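Local coordinates for SspB protein (Streptomyces clavuligerus, PDB 6JUF) that probably acts as a DNase of the SspABCD-SspE system, a phosphorothioation-sensing bacterial defence against phages, and has a metal-binding site, at residues P87-D98 with R322-W333; I252-E260 with E272-E280. All coordinates share one frame; numbering follows the deposited sequence.

Interaction 1: residues P87-D98 with R322-W333; sequences PTWEARWLLDED and RSRPNFPTREDW
Trp89 and Trp333 interlock, each giving its indole N-H to a carbonyl of the opposite segment. Trp89 NE1 reaches Pro328 O at 2.9 Å, just before the Thr329/Asp332 capping box that starts helix 330-336; Trp333 NE1 meets Pro87 O at 2.9 Å from above the carbonyl plane, next to the Thr88 N-cap. Both oxygens lie near the indole planes, so each bond restrains the tilt of its ring. The rings form an offset edge-to-face pair, planes 80° apart, with the edge of Trp89 toward the face of Trp333. Over that face, Arg92 CB stands 3.8 Å from the centroid of the Trp333 six-membered ring.

Arg330 is draped over one face of Trp89: its CG sits 3.7 Å from the five-membered ring centroid, and a bend at chi3 (89°) carries the guanidinium over CE3 to a salt bridge with Glu90, whose modelled length is doubtfully short. Phe327 CE2 approaches Trp89 CZ2 to 3.6 Å, while Arg92, anchored by Asp98, spreads its guanidinium across Pro328 CD. Arg324 NH1 donates to Asp98 O at 2.8 Å. The aromatic cluster continues into helix 306-317, where Trp311 packs edge-to-face with Trp89 and Trp93 and Asp315 accepts a hydrogen bond from Trp93 NE1; helices 24-34 and 107-118 also touch helix 89-95.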
loop_
_atom_site.group_PDB
_atom_site.type_symbol
_atom_site.label_atom_id
_atom_site.label_comp_id
_atom_site.label_asym_id
_atom_site.label_seq_id
_atom_site.Cartn_x
_atom_site.Cartn_y
_atom_site.Cartn_z
ATOM N N PRO B 87 13.527 18.551 -4.676
ATOM C CA PRO B 87 12.544 17.757 -5.397
ATOM C C PRO B 87 12.676 17.876 -6.941
ATOM O O PRO B 87 12.884 18.973 -7.463
ATOM C CB PRO B 87 11.180 18.353 -4.926
ATOM C CG PRO B 87 11.483 19.819 -4.696
ATOM C CD PRO B 87 12.927 19.821 -4.156
ATOM N N THR B 88 12.560 16.735 -7.659
ATOM C CA THR B 88 12.676 16.752 -9.091
ATOM C C THR B 88 11.350 17.150 -9.686
ATOM O O THR B 88 10.291 17.039 -8.994
ATOM C CB THR B 88 13.057 15.361 -9.597
ATOM O OG1 THR B 88 12.027 14.442 -9.175
ATOM C CG2 THR B 88 14.372 14.902 -9.025
ATOM N N TRP B 89 11.330 17.542 -10.930
ATOM C CA TRP B 89 10.077 17.850 -11.609
ATOM C C TRP B 89 9.219 16.616 -11.646
ATOM O O TRP B 89 7.988 16.726 -11.563
ATOM C CB TRP B 89 10.410 18.391 -12.995
ATOM C CG TRP B 89 9.158 18.670 -13.824
ATOM C CD1 TRP B 89 8.468 19.874 -13.934
ATOM C CD2 TRP B 89 8.406 17.728 -14.678
ATOM N NE1 TRP B 89 7.415 19.760 -14.810
ATOM C CE2 TRP B 89 7.296 18.481 -15.249
ATOM C CE3 TRP B 89 8.538 16.378 -14.969
ATOM C CZ2 TRP B 89 6.402 17.912 -16.169
ATOM C CZ3 TRP B 89 7.624 15.794 -15.832
ATOM C CH2 TRP B 89 6.584 16.544 -16.430
ATOM N N GLU B 90 9.827 15.414 -11.760
ATOM C CA GLU B 90 9.022 14.207 -11.749
ATOM C C GLU B 90 8.238 14.010 -10.453
ATOM O O GLU B 90 7.095 13.499 -10.444
ATOM C CB GLU B 90 9.889 12.921 -12.087
ATOM C CG GLU B 90 10.293 12.832 -13.548
ATOM C CD GLU B 90 11.392 13.782 -13.985
ATOM O OE1 GLU B 90 12.082 14.428 -13.091
ATOM O OE2 GLU B 90 11.603 13.867 -15.180
ATOM N N ALA B 91 8.847 14.360 -9.314
ATOM C CA ALA B 91 8.155 14.265 -8.046
ATOM C C ALA B 91 7.003 15.293 -8.023
ATOM O O ALA B 91 5.894 14.952 -7.573
ATOM C CB ALA B 91 9.097 14.534 -6.872
ATOM N N ARG B 92 7.208 16.502 -8.538
ATOM C CA ARG B 92 6.103 17.470 -8.637
ATOM C C ARG B 92 4.971 16.873 -9.518
ATOM O O ARG B 92 3.811 17.075 -9.177
ATOM C CB ARG B 92 6.601 18.784 -9.256
ATOM C CG ARG B 92 5.539 19.792 -9.659
ATOM C CD ARG B 92 4.777 20.285 -8.432
ATOM N NE ARG B 92 3.686 21.238 -8.742
ATOM C CZ ARG B 92 2.436 20.887 -9.042
ATOM N NH1 ARG B 92 2.074 19.593 -9.191
ATOM N NH2 ARG B 92 1.527 21.847 -9.269
ATOM N N TRP B 93 5.301 16.216 -10.617
ATOM C CA TRP B 93 4.293 15.689 -11.518
ATOM C C TRP B 93 3.530 14.545 -10.848
ATOM O O TRP B 93 2.332 14.419 -11.029
ATOM C CB TRP B 93 4.970 15.284 -12.821
ATOM C CG TRP B 93 4.044 14.552 -13.751
ATOM C CD1 TRP B 93 3.229 15.075 -14.747
ATOM C CD2 TRP B 93 3.862 13.101 -13.809
ATOM N NE1 TRP B 93 2.525 14.069 -15.359
ATOM C CE2 TRP B 93 2.880 12.848 -14.837
ATOM C CE3 TRP B 93 4.410 12.014 -13.097
ATOM C CZ2 TRP B 93 2.454 11.543 -15.161
ATOM C CZ3 TRP B 93 4.001 10.724 -13.472
ATOM C CH2 TRP B 93 3.008 10.520 -14.468
ATOM N N LEU B 94 4.220 13.647 -10.115
ATOM C CA LEU B 94 3.594 12.438 -9.603
ATOM C C LEU B 94 2.949 12.580 -8.236
ATOM O O LEU B 94 1.797 12.130 -7.992
ATOM C CB LEU B 94 4.665 11.309 -9.520
ATOM C CG LEU B 94 4.110 9.994 -8.899
ATOM C CD1 LEU B 94 3.031 9.337 -9.792
ATOM C CD2 LEU B 94 5.261 9.034 -8.613
ATOM N N LEU B 95 3.669 13.189 -7.301
ATOM C CA LEU B 95 3.322 13.143 -5.905
ATOM C C LEU B 95 2.595 14.356 -5.348
ATOM O O LEU B 95 2.090 14.272 -4.226
ATOM C CB LEU B 95 4.587 12.879 -5.037
ATOM C CG LEU B 95 5.250 11.525 -5.333
ATOM C CD1 LEU B 95 6.571 11.520 -4.544
ATOM C CD2 LEU B 95 4.323 10.414 -4.927
ATOM N N ASP B 96 2.606 15.479 -6.017
ATOM C CA ASP B 96 1.920 16.656 -5.515
ATOM C C ASP B 96 0.432 16.353 -5.338
ATOM O O ASP B 96 -0.165 15.537 -6.073
ATOM C CB ASP B 96 2.098 17.787 -6.499
ATOM C CG ASP B 96 1.869 19.122 -5.857
ATOM O OD1 ASP B 96 0.709 19.596 -5.898
ATOM O OD2 ASP B 96 2.816 19.668 -5.277
ATOM N N GLU B 97 -0.186 17.002 -4.365
ATOM C CA GLU B 97 -1.618 16.913 -4.242
ATOM C C GLU B 97 -2.317 17.232 -5.560
ATOM O O GLU B 97 -3.349 16.622 -5.893
ATOM C CB GLU B 97 -2.107 17.823 -3.079
ATOM C CG GLU B 97 -3.264 18.753 -3.355
ATOM C CD GLU B 97 -3.347 19.893 -2.322
ATOM O OE1 GLU B 97 -2.328 20.585 -2.054
ATOM O OE2 GLU B 97 -4.446 20.100 -1.776
ATOM N N ASP B 98 -1.718 18.127 -6.342
ATOM C CA ASP B 98 -2.263 18.487 -7.624
ATOM C C ASP B 98 -1.715 17.637 -8.834
ATOM O O ASP B 98 -2.020 17.932 -10.010
ATOM C CB ASP B 98 -2.059 20.017 -7.740
ATOM C CG ASP B 98 -2.156 20.516 -9.132
ATOM O OD1 ASP B 98 -3.262 20.393 -9.707
ATOM O OD2 ASP B 98 -1.128 21.047 -9.626
ATOM N N ARG B 322 -0.135 17.926 -17.051
ATOM C CA ARG B 322 0.646 19.122 -17.447
ATOM C C ARG B 322 -0.272 20.272 -17.932
ATOM O O ARG B 322 0.140 21.421 -17.974
ATOM C CB ARG B 322 1.716 18.763 -18.500
ATOM C CG ARG B 322 2.838 17.845 -18.008
ATOM C CD ARG B 322 3.779 17.418 -19.123
ATOM N NE ARG B 322 3.045 16.773 -20.236
ATOM C CZ ARG B 322 3.605 16.431 -21.394
ATOM N NH1 ARG B 322 4.892 16.589 -21.594
ATOM N NH2 ARG B 322 2.834 15.906 -22.303
ATOM N N SER B 323 -1.498 19.912 -18.304
ATOM C CA SER B 323 -2.538 20.845 -18.773
ATOM C C SER B 323 -3.288 21.574 -17.694
ATOM O O SER B 323 -4.022 22.534 -17.978
ATOM C CB SER B 323 -3.583 20.093 -19.591
ATOM O OG SER B 323 -2.946 19.678 -20.760
ATOM N N ARG B 324 -3.121 21.132 -16.457
ATOM C CA ARG B 324 -3.866 21.677 -15.323
ATOM C C ARG B 324 -3.368 23.094 -15.091
ATOM O O ARG B 324 -2.172 23.416 -15.336
ATOM C CB ARG B 324 -3.676 20.848 -14.052
ATOM C CG ARG B 324 -4.288 19.476 -14.181
ATOM C CD ARG B 324 -4.107 18.609 -12.927
ATOM N NE ARG B 324 -4.563 17.272 -13.276
ATOM C CZ ARG B 324 -4.427 16.178 -12.538
ATOM N NH1 ARG B 324 -3.849 16.240 -11.359
ATOM N NH2 ARG B 324 -4.877 15.020 -12.995
ATOM N N PRO B 325 -4.299 23.949 -14.620
ATOM C CA PRO B 325 -3.930 25.332 -14.310
ATOM C C PRO B 325 -2.710 25.411 -13.409
ATOM O O PRO B 325 -2.667 24.721 -12.364
ATOM C CB PRO B 325 -5.154 25.875 -13.585
ATOM C CG PRO B 325 -6.273 25.063 -14.134
ATOM C CD PRO B 325 -5.709 23.672 -14.293
ATOM N N ASN B 326 -1.722 26.201 -13.851
ATOM C CA ASN B 326 -0.552 26.529 -13.028
ATOM C C ASN B 326 0.396 25.377 -12.797
ATOM O O ASN B 326 1.244 25.441 -11.908
ATOM C CB ASN B 326 -1.013 27.054 -11.659
ATOM C CG ASN B 326 -1.841 28.306 -11.781
ATOM O OD1 ASN B 326 -1.428 29.260 -12.405
ATOM N ND2 ASN B 326 -2.994 28.308 -11.156
ATOM N N PHE B 327 0.243 24.310 -13.579
ATOM C CA PHE B 327 1.237 23.232 -13.526
ATOM C C PHE B 327 2.560 23.685 -14.103
ATOM O O PHE B 327 2.580 24.177 -15.217
ATOM C CB PHE B 327 0.770 21.981 -14.268
ATOM C CG PHE B 327 1.693 20.806 -14.010
ATOM C CD1 PHE B 327 1.456 19.957 -12.933
ATOM C CD2 PHE B 327 2.825 20.651 -14.771
ATOM C CE1 PHE B 327 2.333 18.885 -12.664
ATOM C CE2 PHE B 327 3.705 19.617 -14.509
ATOM C CZ PHE B 327 3.456 18.737 -13.454
ATOM N N PRO B 328 3.664 23.541 -13.341
ATOM C CA PRO B 328 4.934 24.094 -13.854
ATOM C C PRO B 328 5.568 23.302 -14.971
ATOM O O PRO B 328 5.570 22.035 -14.888
ATOM C CB PRO B 328 5.861 24.025 -12.650
ATOM C CG PRO B 328 5.304 22.946 -11.772
ATOM C CD PRO B 328 3.813 22.869 -12.008
ATOM N N THR B 329 6.119 23.983 -15.976
ATOM C CA THR B 329 6.989 23.342 -16.957
ATOM C C THR B 329 8.290 22.874 -16.282
ATOM O O THR B 329 8.590 23.287 -15.136
ATOM C CB THR B 329 7.335 24.290 -18.094
ATOM O OG1 THR B 329 8.102 25.418 -17.619
ATOM C CG2 THR B 329 6.026 24.757 -18.810
ATOM N N ARG B 330 9.068 22.056 -16.971
ATOM C CA ARG B 330 10.376 21.699 -16.437
ATOM C C ARG B 330 11.214 22.989 -16.260
ATOM O O ARG B 330 12.029 23.099 -15.314
ATOM C CB ARG B 330 11.030 20.680 -17.380
ATOM C CG ARG B 330 10.205 19.386 -17.531
ATOM C CD ARG B 330 10.847 18.325 -18.422
ATOM N NE ARG B 330 11.622 17.598 -17.505
ATOM C CZ ARG B 330 11.412 16.364 -17.032
ATOM N NH1 ARG B 330 10.537 15.456 -17.537
ATOM N NH2 ARG B 330 12.220 16.008 -16.119
ATOM N N GLU B 331 11.004 23.969 -17.127
ATOM C CA GLU B 331 11.826 25.180 -17.116
ATOM C C GLU B 331 11.483 26.015 -15.892
ATOM O O GLU B 331 12.348 26.627 -15.275
ATOM C CB GLU B 331 11.557 26.002 -18.407
ATOM C CG GLU B 331 12.046 25.434 -19.750
ATOM C CD GLU B 331 11.397 24.108 -20.215
ATOM O OE1 GLU B 331 12.074 23.374 -20.996
ATOM O OE2 GLU B 331 10.228 23.747 -19.841
ATOM N N ASP B 332 10.197 26.107 -15.579
ATOM C CA ASP B 332 9.687 26.820 -14.429
ATOM C C ASP B 332 10.232 26.202 -13.173
ATOM O O ASP B 332 10.709 26.898 -12.262
ATOM C CB ASP B 332 8.180 26.694 -14.302
ATOM C CG ASP B 332 7.398 27.436 -15.366
ATOM O OD1 ASP B 332 7.858 28.445 -15.929
ATOM O OD2 ASP B 332 6.229 26.977 -15.590
ATOM N N TRP B 333 10.179 24.869 -13.137
ATOM C CA TRP B 333 10.740 24.146 -11.996
ATOM C C TRP B 333 12.247 24.310 -11.841
ATOM O O TRP B 333 12.731 24.450 -10.671
ATOM C CB TRP B 333 10.328 22.671 -12.151
ATOM C CG TRP B 333 10.455 21.863 -10.898
ATOM C CD1 TRP B 333 11.439 20.949 -10.566
ATOM C CD2 TRP B 333 9.533 21.880 -9.778
ATOM N NE1 TRP B 333 11.204 20.418 -9.292
ATOM C CE2 TRP B 333 10.059 20.948 -8.771
ATOM C CE3 TRP B 333 8.352 22.596 -9.497
ATOM C CZ2 TRP B 333 9.404 20.740 -7.562
ATOM C CZ3 TRP B 333 7.703 22.407 -8.276
ATOM C CH2 TRP B 333 8.210 21.494 -7.304
#

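Interaction 2: residues I252-E260 with E272-E280; sequences ISLARLANE and EADIAAALE
Leu254, the first helical residue after the Ser253 N-cap, enters helix 272-285 as a knob in a hole formed by Glu272, Ile275, Ala276 and Leu279. Its CD1 lies 3.6 Å from Ile275 CG2 as the two side chains slide past each other in opposite directions, whereas toward Leu279 it points tip to tip. The packing is reciprocal: Glu272 is itself a knob among Leu254, Ala255, Ala258 and Asn259. With CG anti to the backbone N (chi1 -163°) and the chain extended beyond it, the Glu272 side chain reaches over helix 254-259 and brings OE1 to 3.5 Å from Ala255 CA. On Arg256 the backbone N donates to Ser253 OG, completing the cap. Leu257 turns inward again, its CD1 meeting Leu279 CD1 at 3.9 Å, and it also rests on Cys238 of helix 231-243.

The order helix 231-243, strand 250-253, helices 254-259, 264-268 and 272-285, then strands 289-293 and 298-302, with 298-302 central in the antiparallel sheet, is consistent with a winged helix, in which helix 272-285 would occupy the recognition-helix position. The axes of helix 254-259 and of residues 272-280 approach to 9.2 Å, their N-to-C directions 118° apart.

The backbones come nearest at Ala258 and Glu272, whose CA atoms are 4.9 Å apart; Ala258 CB lies 3.6 Å from Glu272 CB, and Ala258 CA 3.6 Å from Ile275 CD1. Asn259 crosses the Glu272 carboxylate obliquely at the margin. Glu260, just past the helix, is gripped side-on by Arg256, NE to OE1 at 2.9 Å and NH2 to OE2, the latter oxygen also bonding Tyr241.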
loop_
_atom_site.group_PDB
_atom_site.type_symbol
_atom_site.label_atom_id
_atom_site.label_comp_id
_atom_site.label_asym_id
_atom_site.label_seq_id
_atom_site.Cartn_x
_atom_site.Cartn_y
_atom_site.Cartn_z
ATOM N N ILE B 252 14.023 1.729 -32.422
ATOM C CA ILE B 252 14.655 0.715 -31.577
ATOM C C ILE B 252 13.901 -0.604 -31.761
ATOM O O ILE B 252 12.679 -0.624 -31.842
ATOM C CB ILE B 252 14.625 1.126 -30.063
ATOM C CG1 ILE B 252 15.267 0.041 -29.188
ATOM C CG2 ILE B 252 13.218 1.437 -29.612
ATOM C CD1 ILE B 252 15.702 0.565 -27.809
ATOM N N SER B 253 14.651 -1.694 -31.867
ATOM C CA SER B 253 14.046 -2.950 -32.244
ATOM C C SER B 253 13.285 -3.543 -31.075
ATOM O O SER B 253 13.625 -3.275 -29.904
ATOM C CB SER B 253 15.159 -3.916 -32.688
ATOM O OG SER B 253 15.993 -4.270 -31.584
ATOM N N LEU B 254 12.227 -4.289 -31.376
ATOM C CA LEU B 254 11.493 -5.020 -30.343
ATOM C C LEU B 254 12.408 -6.018 -29.616
ATOM O O LEU B 254 12.250 -6.231 -28.425
ATOM C CB LEU B 254 10.246 -5.701 -30.885
ATOM C CG LEU B 254 8.940 -4.902 -30.874
ATOM C CD1 LEU B 254 8.370 -4.927 -29.438
ATOM C CD2 LEU B 254 9.132 -3.460 -31.315
ATOM N N ALA B 255 13.326 -6.647 -30.332
ATOM C CA ALA B 255 14.240 -7.604 -29.698
ATOM C C ALA B 255 15.070 -6.938 -28.603
ATOM O O ALA B 255 15.253 -7.534 -27.518
ATOM C CB ALA B 255 15.182 -8.195 -30.775
ATOM N N ARG B 256 15.588 -5.732 -28.866
ATOM C CA ARG B 256 16.333 -4.970 -27.838
ATOM C C ARG B 256 15.418 -4.545 -26.693
ATOM O O ARG B 256 15.798 -4.655 -25.514
ATOM C CB ARG B 256 16.991 -3.742 -28.428
ATOM C CG ARG B 256 18.248 -4.068 -29.264
ATOM C CD ARG B 256 18.784 -2.801 -29.896
ATOM N NE ARG B 256 19.194 -1.869 -28.842
ATOM C CZ ARG B 256 19.356 -0.557 -28.985
ATOM N NH1 ARG B 256 19.143 0.046 -30.157
ATOM N NH2 ARG B 256 19.730 0.166 -27.922
ATOM N N LEU B 257 14.220 -4.047 -27.019
ATOM C CA LEU B 257 13.290 -3.719 -25.924
ATOM C C LEU B 257 12.972 -4.901 -24.999
ATOM O O LEU B 257 12.871 -4.729 -23.774
ATOM C CB LEU B 257 11.987 -3.100 -26.444
ATOM C CG LEU B 257 12.107 -1.699 -27.080
ATOM C CD1 LEU B 257 10.786 -1.410 -27.802
ATOM C CD2 LEU B 257 12.432 -0.609 -26.040
ATOM N N ALA B 258 12.822 -6.089 -25.576
ATOM C CA ALA B 258 12.500 -7.289 -24.840
ATOM C C ALA B 258 13.708 -7.852 -24.111
ATOM O O ALA B 258 13.498 -8.477 -23.079
ATOM C CB ALA B 258 11.980 -8.356 -25.821
ATOM N N ASN B 259 14.928 -7.722 -24.681
ATOM C CA ASN B 259 16.055 -8.519 -24.166
ATOM C C ASN B 259 17.279 -7.772 -23.616
ATOM O O ASN B 259 18.108 -8.383 -22.900
ATOM C CB ASN B 259 16.530 -9.466 -25.261
ATOM C CG ASN B 259 15.427 -10.395 -25.713
ATOM O OD1 ASN B 259 14.820 -11.057 -24.918
ATOM N ND2 ASN B 259 15.139 -10.401 -26.987
ATOM N N GLU B 260 17.468 -6.519 -24.028
ATOM C CA GLU B 260 18.671 -5.784 -23.697
ATOM C C GLU B 260 18.667 -5.472 -22.200
ATOM O O GLU B 260 17.652 -5.023 -21.673
ATOM C CB GLU B 260 18.758 -4.483 -24.483
ATOM C CG GLU B 260 20.103 -3.782 -24.473
ATOM C CD GLU B 260 20.204 -2.815 -25.625
ATOM O OE1 GLU B 260 20.562 -3.256 -26.736
ATOM O OE2 GLU B 260 19.905 -1.634 -25.418
ATOM N N GLU B 272 8.463 -10.217 -25.378
ATOM C CA GLU B 272 8.455 -9.391 -26.590
ATOM C C GLU B 272 7.050 -9.191 -27.131
ATOM O O GLU B 272 6.755 -8.086 -27.576
ATOM C CB GLU B 272 9.350 -10.009 -27.686
ATOM C CG GLU B 272 9.698 -9.027 -28.786
ATOM C CD GLU B 272 10.677 -9.619 -29.775
ATOM O OE1 GLU B 272 11.778 -10.085 -29.377
ATOM O OE2 GLU B 272 10.341 -9.590 -30.947
ATOM N N ALA B 273 6.210 -10.239 -27.127
ATOM C CA ALA B 273 4.842 -10.190 -27.675
ATOM C C ALA B 273 4.052 -9.177 -26.884
ATOM O O ALA B 273 3.210 -8.457 -27.434
ATOM C CB ALA B 273 4.133 -11.567 -27.599
ATOM N N ASP B 274 4.272 -9.151 -25.575
ATOM C CA ASP B 274 3.548 -8.261 -24.673
ATOM C C ASP B 274 3.935 -6.798 -24.947
ATOM O O ASP B 274 3.094 -5.888 -24.889
ATOM C CB ASP B 274 3.930 -8.580 -23.218
ATOM C CG ASP B 274 3.550 -9.979 -22.816
ATOM O OD1 ASP B 274 2.445 -10.403 -23.203
ATOM O OD2 ASP B 274 4.365 -10.625 -22.109
ATOM N N ILE B 275 5.218 -6.567 -25.166
ATOM C CA ILE B 275 5.692 -5.235 -25.496
ATOM C C ILE B 275 5.107 -4.820 -26.852
ATOM O O ILE B 275 4.695 -3.678 -27.032
ATOM C CB ILE B 275 7.217 -5.210 -25.523
ATOM C CG1 ILE B 275 7.803 -5.475 -24.119
ATOM C CG2 ILE B 275 7.747 -3.896 -26.039
ATOM C CD1 ILE B 275 9.288 -5.813 -24.164
ATOM N N ALA B 276 5.086 -5.744 -27.810
ATOM C CA ALA B 276 4.523 -5.399 -29.131
ATOM C C ALA B 276 3.073 -5.028 -29.028
ATOM O O ALA B 276 2.617 -4.075 -29.668
ATOM C CB ALA B 276 4.681 -6.599 -30.068
ATOM N N ALA B 277 2.331 -5.793 -28.242
ATOM C CA ALA B 277 0.880 -5.536 -28.125
ATOM C C ALA B 277 0.601 -4.181 -27.484
ATOM O O ALA B 277 -0.315 -3.449 -27.920
ATOM C CB ALA B 277 0.169 -6.641 -27.377
ATOM N N ALA B 278 1.392 -3.803 -26.492
ATOM C CA ALA B 278 1.232 -2.485 -25.856
ATOM C C ALA B 278 1.582 -1.373 -26.839
ATOM O O ALA B 278 0.872 -0.357 -26.905
ATOM C CB ALA B 278 2.102 -2.378 -24.617
ATOM N N LEU B 279 2.672 -1.548 -27.606
ATOM C CA LEU B 279 3.104 -0.489 -28.507
ATOM C C LEU B 279 2.085 -0.337 -29.656
ATOM O O LEU B 279 1.892 0.749 -30.187
ATOM C CB LEU B 279 4.510 -0.787 -29.041
ATOM C CG LEU B 279 5.651 -0.747 -28.029
ATOM C CD1 LEU B 279 6.945 -1.233 -28.672
ATOM C CD2 LEU B 279 5.793 0.620 -27.385
ATOM N N GLU B 280 1.439 -1.434 -30.003
ATOM C CA GLU B 280 0.442 -1.334 -31.101
ATOM C C GLU B 280 -0.731 -0.495 -30.663
ATOM O O GLU B 280 -1.263 0.327 -31.410
ATOM C CB GLU B 280 -0.030 -2.725 -31.493
ATOM C CG GLU B 280 1.097 -3.451 -32.233
ATOM C CD GLU B 280 0.680 -4.687 -32.977
ATOM O OE1 GLU B 280 1.330 -4.952 -33.992
ATOM O OE2 GLU B 280 -0.283 -5.384 -32.589
#

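In the fold
Interactions 1 and 2 join different elements, their centres 30 Å apart, with interaction 2 nested within the loop that interaction 1 closes. Both are partly buried, but interaction 1 buries charge and polar bonds among its rings, notably Arg92 with Asp98, while in interaction 2 the inner side is apolar and Glu272 lies at the margin. Interaction 1 brings together segments 224 residues apart through indole N-H bonds, aromatic rings and arginine-carboxylate salt bridges, tying the C-terminal region back to helix 89-95. Interaction 2, its segments only 12 residues apart, joins two helices of one probable winged-helix unit through leucine, isoleucine and alanine contacts and the aliphatic stem of a glutamate, burying less than half as much surface.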